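Local structure of ABC transporter substrate-binding protein (Rhizobium radiobacter, 6TFS) at residues L250-I255 / V452-L457; R290-V295 / L457-G462; E13-L18 / E173-G178; D28-S33 / P481-I486. The protein probably serves as the solute-binding component of an ABC importer, and here holds a glutamate joined through its nitrogen to a keto-sugar chain. All coordinates share one frame; numbering follows the deposited sequence.

Contact 1 (L250-I255 / V452-L457). With N7T ((2~{S})-2-[[(3~{S},4~{R},5~{R})-3,4,5,6-tetrakis(oxidanyl)-2-oxidanylidene-hexyl]amino]pentanedioic acid), chain C.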
# COMPACT_ATOMS: atom_id res chain seq x y z
N LEU A 250 -3.78 4.35 -6.30
CA LEU A 250 -5.10 4.64 -6.86
C LEU A 250 -6.16 4.93 -5.77
O LEU A 250 -6.33 4.15 -4.85
CB LEU A 250 -5.56 3.51 -7.80
CG LEU A 250 -6.99 3.61 -8.37
CD1 LEU A 250 -7.20 4.87 -9.24
CD2 LEU A 250 -7.37 2.36 -9.11
N ASN A 251 -6.88 6.03 -5.96
CA ASN A 251 -7.98 6.44 -5.10
C ASN A 251 -9.29 6.10 -5.76
O ASN A 251 -9.49 6.39 -6.94
CB ASN A 251 -7.93 7.93 -4.81
CG ASN A 251 -6.62 8.40 -4.26
OD1 ASN A 251 -6.31 8.17 -3.09
ND2 ASN A 251 -5.86 9.13 -5.04
N LEU A 252 -10.18 5.45 -4.99
CA LEU A 252 -11.50 5.06 -5.47
C LEU A 252 -12.54 5.36 -4.40
O LEU A 252 -12.23 5.32 -3.20
CB LEU A 252 -11.58 3.55 -5.77
CG LEU A 252 -10.71 3.00 -6.91
CD1 LEU A 252 -9.66 2.04 -6.35
CD2 LEU A 252 -11.57 2.29 -7.95
N LEU A 253 -13.79 5.61 -4.83
CA LEU A 253 -14.93 5.69 -3.93
C LEU A 253 -15.54 4.28 -3.97
O LEU A 253 -16.11 3.90 -4.98
CB LEU A 253 -15.97 6.74 -4.37
CG LEU A 253 -15.58 8.20 -4.20
CD1 LEU A 253 -16.50 9.10 -5.03
CD2 LEU A 253 -15.54 8.62 -2.72
N HIS A 254 -15.36 3.51 -2.89
CA HIS A 254 -15.90 2.15 -2.78
C HIS A 254 -17.28 2.29 -2.14
O HIS A 254 -17.40 2.75 -1.00
CB HIS A 254 -14.99 1.25 -1.92
CG HIS A 254 -13.63 1.06 -2.52
ND1 HIS A 254 -13.37 0.04 -3.41
CD2 HIS A 254 -12.49 1.78 -2.34
CE1 HIS A 254 -12.09 0.15 -3.72
NE2 HIS A 254 -11.53 1.19 -3.09
N ILE A 255 -18.33 1.97 -2.91
CA ILE A 255 -19.71 2.12 -2.45
C ILE A 255 -20.23 0.80 -1.91
O ILE A 255 -20.26 -0.17 -2.67
CB ILE A 255 -20.62 2.60 -3.62
CG1 ILE A 255 -20.07 3.85 -4.34
CG2 ILE A 255 -22.05 2.81 -3.13
CD1 ILE A 255 -20.72 4.07 -5.76
N VAL A 452 -20.81 -0.64 -10.80
CA VAL A 452 -20.53 0.60 -10.07
C VAL A 452 -20.29 0.28 -8.56
O VAL A 452 -20.84 0.93 -7.66
CB VAL A 452 -21.57 1.75 -10.33
CG1 VAL A 452 -20.97 3.12 -9.96
CG2 VAL A 452 -22.06 1.76 -11.78
N CYS A 453 -19.48 -0.76 -8.31
CA CYS A 453 -19.05 -1.20 -6.97
C CYS A 453 -18.09 -0.12 -6.44
O CYS A 453 -18.15 0.27 -5.28
CB CYS A 453 -18.36 -2.56 -7.06
SG CYS A 453 -19.48 -3.93 -7.48
N ALA A 454 -17.22 0.38 -7.33
CA ALA A 454 -16.23 1.39 -7.02
C ALA A 454 -16.09 2.39 -8.16
O ALA A 454 -16.19 2.02 -9.32
CB ALA A 454 -14.89 0.74 -6.70
N ILE A 455 -15.89 3.65 -7.82
CA ILE A 455 -15.72 4.72 -8.79
C ILE A 455 -14.26 5.15 -8.75
O ILE A 455 -13.82 5.67 -7.72
CB ILE A 455 -16.69 5.91 -8.55
CG1 ILE A 455 -18.16 5.46 -8.51
CG2 ILE A 455 -16.44 7.04 -9.58
CD1 ILE A 455 -19.11 6.47 -7.85
N PRO A 456 -13.52 4.95 -9.86
CA PRO A 456 -12.11 5.37 -9.87
C PRO A 456 -11.95 6.88 -9.96
O PRO A 456 -12.74 7.57 -10.62
CB PRO A 456 -11.55 4.69 -11.13
CG PRO A 456 -12.70 4.53 -12.03
CD PRO A 456 -13.92 4.36 -11.15
N LEU A 457 -10.94 7.40 -9.29
CA LEU A 457 -10.64 8.82 -9.34
C LEU A 457 -9.27 8.96 -9.97
O LEU A 457 -9.09 8.53 -11.11
CB LEU A 457 -10.75 9.46 -7.94
CG LEU A 457 -12.08 9.15 -7.21
CD1 LEU A 457 -11.98 9.43 -5.76
CD2 LEU A 457 -13.24 9.87 -7.84
OAN N7T C . -4.71 12.26 -2.34
CAM N7T C . -4.95 10.99 -1.81
CAL N7T C . -3.64 10.47 -1.25
OAT N7T C . -3.30 11.17 -0.07
CAK N7T C . -3.70 8.95 -0.99
OAS N7T C . -3.77 8.25 -2.22
CAJ N7T C . -2.51 8.45 -0.19
OAR N7T C . -1.29 8.67 -0.84
CAI N7T C . -2.50 6.95 0.06
OAQ N7T C . -2.83 6.12 -0.80
CAH N7T C . -1.95 6.51 1.43
N N7T C . -1.57 5.11 1.44
CA N7T C . -2.61 4.27 2.01
C N7T C . -3.00 4.66 3.42
O N7T C . -2.14 4.92 4.27
CB N7T C . -2.16 2.82 1.93
CG N7T C . -3.30 1.82 2.28
CD N7T C . -2.98 0.38 2.04
OE1 N7T C . -3.88 -0.47 2.25
OE2 N7T C . -1.86 -0.01 1.64
OXT N7T C . -4.21 4.73 3.72

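Contact 2 (R290-V295 / L457-G462). With N7T ((2~{S})-2-[[(3~{S},4~{R},5~{R})-3,4,5,6-tetrakis(oxidanyl)-2-oxidanylidene-hexyl]amino]pentanedioic acid), chain C.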
# COMPACT_ATOMS: atom_id res chain seq x y z
N ARG A 290 -3.03 11.25 -12.32
CA ARG A 290 -3.70 10.87 -13.55
C ARG A 290 -5.02 10.15 -13.28
O ARG A 290 -5.10 9.33 -12.36
CB ARG A 290 -2.77 10.09 -14.53
CG ARG A 290 -2.65 8.60 -14.31
CD ARG A 290 -1.78 7.87 -15.34
NE ARG A 290 -2.48 7.37 -16.54
CZ ARG A 290 -3.45 6.45 -16.55
NH1 ARG A 290 -3.92 5.96 -15.42
NH2 ARG A 290 -3.98 6.05 -17.70
N ALA A 291 -6.04 10.48 -14.07
CA ALA A 291 -7.36 9.83 -14.01
C ALA A 291 -7.13 8.39 -14.53
O ALA A 291 -6.31 8.18 -15.41
CB ALA A 291 -8.34 10.56 -14.92
N VAL A 292 -7.76 7.40 -13.89
CA VAL A 292 -7.55 6.00 -14.25
C VAL A 292 -8.81 5.42 -14.89
O VAL A 292 -9.85 5.39 -14.24
CB VAL A 292 -7.03 5.15 -13.05
CG1 VAL A 292 -6.81 3.69 -13.44
CG2 VAL A 292 -5.74 5.74 -12.51
N PRO A 293 -8.72 4.94 -16.16
CA PRO A 293 -9.93 4.41 -16.83
C PRO A 293 -10.33 2.97 -16.43
O PRO A 293 -10.96 2.26 -17.21
CB PRO A 293 -9.58 4.54 -18.32
CG PRO A 293 -8.09 4.36 -18.36
CD PRO A 293 -7.55 4.93 -17.07
N SER A 294 -10.02 2.55 -15.18
CA SER A 294 -10.39 1.25 -14.59
C SER A 294 -10.34 1.30 -13.06
O SER A 294 -9.98 2.32 -12.49
CB SER A 294 -9.52 0.12 -15.13
OG SER A 294 -10.15 -1.12 -14.86
N VAL A 295 -10.67 0.17 -12.40
CA VAL A 295 -10.77 0.04 -10.93
C VAL A 295 -9.47 -0.49 -10.28
O VAL A 295 -9.46 -0.78 -9.09
CB VAL A 295 -12.01 -0.79 -10.52
CG1 VAL A 295 -13.29 0.01 -10.77
CG2 VAL A 295 -12.05 -2.15 -11.22
N LEU A 457 -10.94 7.40 -9.29
CA LEU A 457 -10.64 8.82 -9.34
C LEU A 457 -9.27 8.96 -9.97
O LEU A 457 -9.09 8.53 -11.11
CB LEU A 457 -10.75 9.46 -7.94
CG LEU A 457 -12.08 9.15 -7.21
CD1 LEU A 457 -11.98 9.43 -5.76
CD2 LEU A 457 -13.24 9.87 -7.84
N THR A 458 -8.30 9.48 -9.24
CA THR A 458 -6.95 9.64 -9.73
C THR A 458 -6.01 8.71 -8.99
O THR A 458 -6.30 8.27 -7.88
CB THR A 458 -6.48 11.09 -9.53
OG1 THR A 458 -6.78 11.47 -8.18
CG2 THR A 458 -7.11 12.05 -10.52
N GLU A 459 -4.89 8.43 -9.62
CA GLU A 459 -3.81 7.73 -8.98
C GLU A 459 -2.69 8.77 -8.80
O GLU A 459 -2.55 9.69 -9.60
CB GLU A 459 -3.35 6.48 -9.76
CG GLU A 459 -2.67 6.75 -11.08
CD GLU A 459 -2.32 5.52 -11.89
OE1 GLU A 459 -2.65 4.39 -11.46
OE2 GLU A 459 -1.71 5.69 -12.96
N ASN A 460 -1.94 8.65 -7.71
CA ASN A 460 -0.88 9.61 -7.44
C ASN A 460 0.42 8.96 -7.10
O ASN A 460 0.47 8.07 -6.25
CB ASN A 460 -1.25 10.61 -6.32
CG ASN A 460 -2.13 10.07 -5.21
OD1 ASN A 460 -3.33 10.34 -5.17
ND2 ASN A 460 -1.57 9.30 -4.29
N LEU A 461 1.50 9.46 -7.73
CA LEU A 461 2.87 9.03 -7.40
C LEU A 461 3.19 9.61 -6.01
O LEU A 461 2.60 10.61 -5.61
CB LEU A 461 3.86 9.60 -8.44
CG LEU A 461 3.76 9.06 -9.88
CD1 LEU A 461 4.56 9.95 -10.85
CD2 LEU A 461 4.21 7.58 -9.98
N GLY A 462 4.11 8.96 -5.29
CA GLY A 462 4.56 9.43 -3.99
C GLY A 462 5.39 10.68 -4.18
O GLY A 462 6.16 10.76 -5.13
OAN N7T C . -4.71 12.26 -2.34
CAM N7T C . -4.95 10.99 -1.81
CAL N7T C . -3.64 10.47 -1.25
OAT N7T C . -3.30 11.17 -0.07
CAK N7T C . -3.70 8.95 -0.99
OAS N7T C . -3.77 8.25 -2.22
CAJ N7T C . -2.51 8.45 -0.19
OAR N7T C . -1.29 8.67 -0.84
CAI N7T C . -2.50 6.95 0.06
OAQ N7T C . -2.83 6.12 -0.80
CAH N7T C . -1.95 6.51 1.43
N N7T C . -1.57 5.11 1.44
CA N7T C . -2.61 4.27 2.01
C N7T C . -3.00 4.66 3.42
O N7T C . -2.14 4.92 4.27
CB N7T C . -2.16 2.82 1.93
CG N7T C . -3.30 1.82 2.28
CD N7T C . -2.98 0.38 2.04
OE1 N7T C . -3.88 -0.47 2.25
OE2 N7T C . -1.86 -0.01 1.64
OXT N7T C . -4.21 4.73 3.72
O HOH W 1 -10.87 7.75 -13.43

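Contact 3 (E13-L18 / E173-G178)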
# COMPACT_ATOMS: atom_id res chain seq x y z
N GLU A 13 0.10 10.67 12.19
CA GLU A 13 -0.03 11.06 13.59
C GLU A 13 0.77 10.17 14.52
O GLU A 13 1.17 10.63 15.60
CB GLU A 13 -1.52 11.07 14.04
CG GLU A 13 -2.36 12.19 13.43
CD GLU A 13 -2.04 13.62 13.81
OE1 GLU A 13 -1.17 13.85 14.68
OE2 GLU A 13 -2.68 14.53 13.23
N ASP A 14 0.99 8.89 14.13
CA ASP A 14 1.62 7.92 15.03
C ASP A 14 1.93 6.58 14.36
O ASP A 14 1.54 6.34 13.22
CB ASP A 14 0.63 7.63 16.20
CG ASP A 14 1.23 7.28 17.55
OD1 ASP A 14 2.47 7.09 17.63
OD2 ASP A 14 0.48 7.20 18.53
N VAL A 15 2.61 5.70 15.09
CA VAL A 15 2.84 4.33 14.65
C VAL A 15 1.64 3.54 15.13
O VAL A 15 1.28 3.66 16.30
CB VAL A 15 4.08 3.65 15.27
CG1 VAL A 15 4.85 2.89 14.22
CG2 VAL A 15 4.96 4.61 16.05
N THR A 16 1.07 2.69 14.28
CA THR A 16 -0.02 1.83 14.73
C THR A 16 0.59 0.47 15.05
O THR A 16 0.43 -0.03 16.15
CB THR A 16 -1.15 1.76 13.67
OG1 THR A 16 -1.59 3.09 13.39
CG2 THR A 16 -2.33 0.87 14.11
N THR A 17 1.32 -0.11 14.10
CA THR A 17 1.95 -1.40 14.28
C THR A 17 3.19 -1.56 13.43
O THR A 17 3.20 -1.19 12.24
CB THR A 17 0.93 -2.57 14.05
OG1 THR A 17 1.64 -3.80 14.10
CG2 THR A 17 0.16 -2.46 12.72
N LEU A 18 4.22 -2.18 14.01
CA LEU A 18 5.46 -2.50 13.29
C LEU A 18 5.59 -4.02 13.09
O LEU A 18 6.66 -4.50 12.73
CB LEU A 18 6.70 -1.84 13.92
CG LEU A 18 6.69 -0.31 13.91
CD1 LEU A 18 7.89 0.27 14.65
CD2 LEU A 18 6.58 0.23 12.49
N GLU A 173 15.11 1.83 18.21
CA GLU A 173 15.70 2.06 19.52
C GLU A 173 14.57 2.39 20.50
O GLU A 173 14.52 1.83 21.60
CB GLU A 173 16.73 3.20 19.47
CG GLU A 173 17.37 3.50 20.82
CD GLU A 173 18.51 4.50 20.79
OE1 GLU A 173 18.24 5.71 20.68
OE2 GLU A 173 19.67 4.05 20.87
N SER A 174 13.65 3.29 20.10
CA SER A 174 12.51 3.70 20.93
C SER A 174 11.40 4.36 20.12
O SER A 174 11.63 4.88 19.02
CB SER A 174 12.96 4.64 22.06
OG SER A 174 13.56 5.82 21.54
N ILE A 175 10.19 4.32 20.67
CA ILE A 175 9.01 4.99 20.12
C ILE A 175 8.60 6.08 21.12
O ILE A 175 8.51 5.82 22.32
CB ILE A 175 7.85 4.01 19.77
CG1 ILE A 175 8.28 3.00 18.66
CG2 ILE A 175 6.55 4.80 19.39
CD1 ILE A 175 7.33 1.81 18.37
N GLN A 176 8.36 7.29 20.61
CA GLN A 176 7.87 8.43 21.39
C GLN A 176 6.43 8.59 20.87
O GLN A 176 6.25 9.15 19.79
CB GLN A 176 8.76 9.68 21.19
CG GLN A 176 10.16 9.56 21.83
CD GLN A 176 11.13 8.58 21.17
OE1 GLN A 176 11.70 7.73 21.84
NE2 GLN A 176 11.32 8.65 19.84
N PRO A 177 5.44 7.91 21.51
CA PRO A 177 4.06 7.89 20.95
C PRO A 177 3.51 9.25 20.52
O PRO A 177 3.59 10.22 21.27
CB PRO A 177 3.24 7.23 22.06
CG PRO A 177 4.23 6.32 22.73
CD PRO A 177 5.50 7.12 22.76
N GLY A 178 3.08 9.31 19.26
CA GLY A 178 2.52 10.49 18.62
C GLY A 178 3.53 11.59 18.31
O GLY A 178 3.13 12.70 17.97

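Contact 4 (D28-S33 / P481-I486). With N7T ((2~{S})-2-[[(3~{S},4~{R},5~{R})-3,4,5,6-tetrakis(oxidanyl)-2-oxidanylidene-hexyl]amino]pentanedioic acid), chain C.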
# COMPACT_ATOMS: atom_id res chain seq x y z
N ASP A 28 3.41 3.18 8.61
CA ASP A 28 3.81 1.91 9.21
C ASP A 28 4.62 1.05 8.21
O ASP A 28 5.66 0.50 8.59
CB ASP A 28 2.60 1.13 9.76
CG ASP A 28 1.97 1.68 11.04
OD1 ASP A 28 2.44 2.74 11.55
OD2 ASP A 28 0.99 1.08 11.52
N ARG A 29 4.16 0.99 6.93
CA ARG A 29 4.83 0.26 5.84
C ARG A 29 6.22 0.80 5.56
O ARG A 29 7.12 0.02 5.27
CB ARG A 29 3.99 0.28 4.55
CG ARG A 29 2.68 -0.49 4.63
CD ARG A 29 2.05 -0.42 3.27
NE ARG A 29 0.71 -0.99 3.19
CZ ARG A 29 0.44 -2.26 2.91
NH1 ARG A 29 1.42 -3.13 2.73
NH2 ARG A 29 -0.82 -2.67 2.82
N THR A 30 6.39 2.13 5.64
CA THR A 30 7.67 2.80 5.44
C THR A 30 8.66 2.36 6.54
O THR A 30 9.77 1.93 6.21
CB THR A 30 7.50 4.32 5.41
OG1 THR A 30 6.56 4.68 4.39
CG2 THR A 30 8.81 5.06 5.18
N LEU A 31 8.26 2.46 7.83
CA LEU A 31 9.10 2.05 8.95
C LEU A 31 9.48 0.57 8.86
O LEU A 31 10.64 0.23 9.04
CB LEU A 31 8.42 2.36 10.30
CG LEU A 31 8.41 3.83 10.72
CD1 LEU A 31 7.28 4.11 11.73
CD2 LEU A 31 9.76 4.26 11.28
N VAL A 32 8.51 -0.28 8.50
CA VAL A 32 8.69 -1.73 8.34
C VAL A 32 9.74 -2.05 7.21
O VAL A 32 10.59 -2.93 7.40
CB VAL A 32 7.29 -2.38 8.15
CG1 VAL A 32 7.33 -3.60 7.26
CG2 VAL A 32 6.66 -2.69 9.51
N SER A 33 9.74 -1.27 6.10
CA SER A 33 10.72 -1.43 5.01
C SER A 33 12.17 -1.08 5.46
O SER A 33 13.13 -1.50 4.80
CB SER A 33 10.31 -0.62 3.78
OG SER A 33 10.61 0.76 3.89
N PRO A 481 5.98 0.99 -0.84
CA PRO A 481 5.04 1.85 -0.09
C PRO A 481 4.83 3.27 -0.66
O PRO A 481 4.04 4.03 -0.08
CB PRO A 481 5.66 1.91 1.33
CG PRO A 481 6.83 0.98 1.31
CD PRO A 481 7.26 0.87 -0.11
N SER A 482 5.50 3.62 -1.79
CA SER A 482 5.48 4.95 -2.47
C SER A 482 6.13 6.02 -1.56
O SER A 482 5.82 7.21 -1.63
CB SER A 482 4.07 5.37 -2.91
OG SER A 482 3.41 4.33 -3.60
N ALA A 483 7.07 5.56 -0.73
CA ALA A 483 7.81 6.36 0.24
C ALA A 483 9.30 6.04 0.08
O ALA A 483 9.61 4.95 -0.40
CB ALA A 483 7.34 6.02 1.66
N PRO A 484 10.24 6.96 0.39
CA PRO A 484 11.67 6.62 0.22
C PRO A 484 12.14 5.42 1.02
O PRO A 484 11.68 5.19 2.14
CB PRO A 484 12.40 7.88 0.70
CG PRO A 484 11.39 8.97 0.69
CD PRO A 484 10.08 8.30 0.97
N LEU A 485 13.04 4.64 0.44
CA LEU A 485 13.65 3.51 1.10
C LEU A 485 15.00 3.99 1.67
O LEU A 485 15.81 4.56 0.95
CB LEU A 485 13.82 2.32 0.13
CG LEU A 485 14.49 1.05 0.71
CD1 LEU A 485 13.55 0.31 1.68
CD2 LEU A 485 14.98 0.12 -0.39
N ILE A 486 15.21 3.80 2.97
CA ILE A 486 16.48 4.14 3.63
C ILE A 486 17.19 2.84 3.95
O ILE A 486 16.59 1.92 4.51
CB ILE A 486 16.28 5.11 4.84
CG1 ILE A 486 15.75 6.47 4.31
CG2 ILE A 486 17.62 5.32 5.61
CD1 ILE A 486 15.00 7.21 5.25
OAN N7T C . -4.71 12.26 -2.34
CAM N7T C . -4.95 10.99 -1.81
CAL N7T C . -3.64 10.47 -1.25
OAT N7T C . -3.30 11.17 -0.07
CAK N7T C . -3.70 8.95 -0.99
OAS N7T C . -3.77 8.25 -2.22
CAJ N7T C . -2.51 8.45 -0.19
OAR N7T C . -1.29 8.67 -0.84
CAI N7T C . -2.50 6.95 0.06
OAQ N7T C . -2.83 6.12 -0.80
CAH N7T C . -1.95 6.51 1.43
N N7T C . -1.57 5.11 1.44
CA N7T C . -2.61 4.27 2.01
C N7T C . -3.00 4.66 3.42
O N7T C . -2.14 4.92 4.27
CB N7T C . -2.16 2.82 1.93
CG N7T C . -3.30 1.82 2.28
CD N7T C . -2.98 0.38 2.04
OE1 N7T C . -3.88 -0.47 2.25
OE2 N7T C . -1.86 -0.01 1.64
OXT N7T C . -4.21 4.73 3.72
O HOH W 2 15.83 -0.68 4.29
O HOH W 3 10.20 2.37 1.47

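Contact 1 (L250-I255 / V452-L457)
Asn251 and Leu457 open an antiparallel ladder in which the Leu457 amide gives its hydrogen to Asn251 O at 2.9 Å. The side chain of Asn251 serves the ligand instead. Its OD1 accepts a hydrogen bond from the sugar hydroxyl OAS of N7T at 2.7 Å, while ND2 binds Thr458 O and Asn460 OD1, so the rotation of the amide is fixed by both of its ends. Leu252, in a non-hydrogen-bonded pair with Pro456, leans its CD2 branch over that residue, 4.0 Å from Pro456 CB, and also touches Ala454. Leu253 and Ile455 form the hydrogen-bonded pair, with each amide reaching the other's carbonyl in bonds close to straight (164° and 163°). On the same face of the sheet, CG of Leu253 packs against CD1 of Leu457 at 4.1 Å. His254 lies back on the face of Leu252, where ND1 is 3.7 Å from the methyl of Ala454; its ring also meets that of Phe399, the planes close to parallel. At Ile255 the amide binds Cys453 O almost head-on at 2.9 Å. With CG1 beside the backbone N (chi1 -52°), the isoleucine brings CD1 against Ile455 CD1 at 3.6 Å, next to Val452, where a Schellman motif ends the preceding helix. Cys453 itself points its sulfur away from strand 250-255 toward Cys418, and both cysteines have been observed to bind magnesium. The chemistry therefore divides by direction: main-chain bonds join two buried strands, mostly aliphatic groups pack on both faces, with the His254 ring among them on one, and a doubly anchored amide presents a preset acceptor to the sugar.

Contact 2 (R290-V295 / L457-G462)
Arg290 and Glu459 face each other as an antiparallel hydrogen-bonded pair, with Glu459 N bound to Arg290 O at 2.9 Å and the return bond from Arg290 N to Glu459 O longer, at 3.2 Å. Their side chains run side by side in the same direction. A bend at chi3 (-90°) folds the arginine back, so that NH1 makes a weak salt bridge to Glu459 OE2 at 3.3 Å, with the guanidinium and carboxylate planes 52° apart. The aliphatic part of the arginine also lies against that oxygen, CD coming within 3.2 Å. The stronger partner of OE2 is Ser298 OG, which hydrogen-bonds to it. Val292 crosses the glutamate at roughly a right angle, its CG2 methyl 3.5 Å from Glu459 CD. The Val292 amide extends the ladder to Leu457 O at 3.3 Å, and a water lies within hydrogen-bonding distance of both Val292 O and Leu457 O. Farther along the strand, Asn460 ND2 donates a nearly straight bond to N7T OAS at 3.2 Å. Strand 454-467 thus runs between the short edge strand 289-291 and strand 240-255, while helix 277-284 packs against Thr458 and Asn460.

Contact 3 (E13-L18 / E173-G178)
Asp14 and Gly178 bring the two backbones within 4.5 Å of each other, CA to CA, where the 13-18 loop passes the turn that ends strand 170-176, the chains running in roughly opposed directions (150°). Gly178, at positive phi, turns its amide to the aspartate and donates to Asp14 OD1 at 2.8 Å. The bond arrives well out of the carboxylate plane, 64° from it, and the same oxygen takes a second, weak bond from its neighbour Val15 N. Gly178 CA adds a CA-H...O contact to Glu13 O at 3.3 Å. Beyond this polar end the contact turns aliphatic. Ile175 reaches toward two side chains of the loop, each tip to tip: CG2 meets Val15 CG2 at 3.7 Å, and CD1 meets Leu18 CD1 at 4.1 Å. Holding CG1 beside the backbone N (chi1 -63°) sends the two branches of the isoleucine to different partners. Phe203 and Leu31 also pack on Val15, extending the apolar patch. At the protein surface, then, one bond, Gly178 N to Asp14 OD1, joins the loop to the turn, that from Val15 N staying within the loop, while methyl contacts pack Val15 and Leu18 against Ile175 of the hairpin of strands 170-176 and 180-185.

Contact 4 (D28-S33 / P481-I486)
Thr30 and Ala483 form the tightest point of this buried contact: OG1 of the threonine lies only 3.1 Å from the alanine methyl, and its CG2 touches the same methyl at 3.9 Å. The hydroxyl's polar partner is Thr26 O, one turn back in the helix, and its meeting with the Ala483 methyl is a close nonpolar contact. Beside it the Pro481 ring abuts the base of Arg29, CB to CB at 4.0 Å. From there the extended arginine leads away from the loop to the glutamate part of N7T, where NE, whose main partner is Thr24 O, and NH2 make weak hydrogen bonds to carboxylate oxygen OE2, NH2 at 3.1 Å. Ser143 OG binds NH1, and the guanidinium probably helps to balance the ligand's negative charge. The end near Ser33 is looser and watered. Leu485 places CD1 3.7 Å from Ser33 OG, but the polar links there are indirect: one water joins Ser33 OG to Ala483 O, and another joins Ser33 O to Ile486 O. Ser33 OG sits between its own N and carbonyl carbon (chi1 79°), from where it also reaches back to Thr30 O at 2.7 Å. Helix 26-35 is in this way seated on the loop that follows strand 470-471; Trp464 of strand 454-467 packs against Ala483 and Pro484, Tyr201 of strand 198-203 flanks Thr30, and Ile486 rests on strand 5-10.

Contacts 1, 2 and 4 are buried and all touch N7T, whereas contact 3 lies at the surface. Contacts 1 and 2 share Leu457 and build on the two sides of strand 454-467, so main-chain ladders dominate both, although contact 2 adds a salt bridge at a partly exposed edge. Their asparagines meet the sugar, while contact 4 meets the glutamate carboxylate through an arginine; the nearest atoms of contacts 1 and 4 are about 8 Å apart. Contact 4 relies on side-chain packing and bridging waters. It adjoins contact 3 through Asp28, whose carboxylate receives the amides of Thr16 and Thr17, linking the surface loop to the ligand-binding helix.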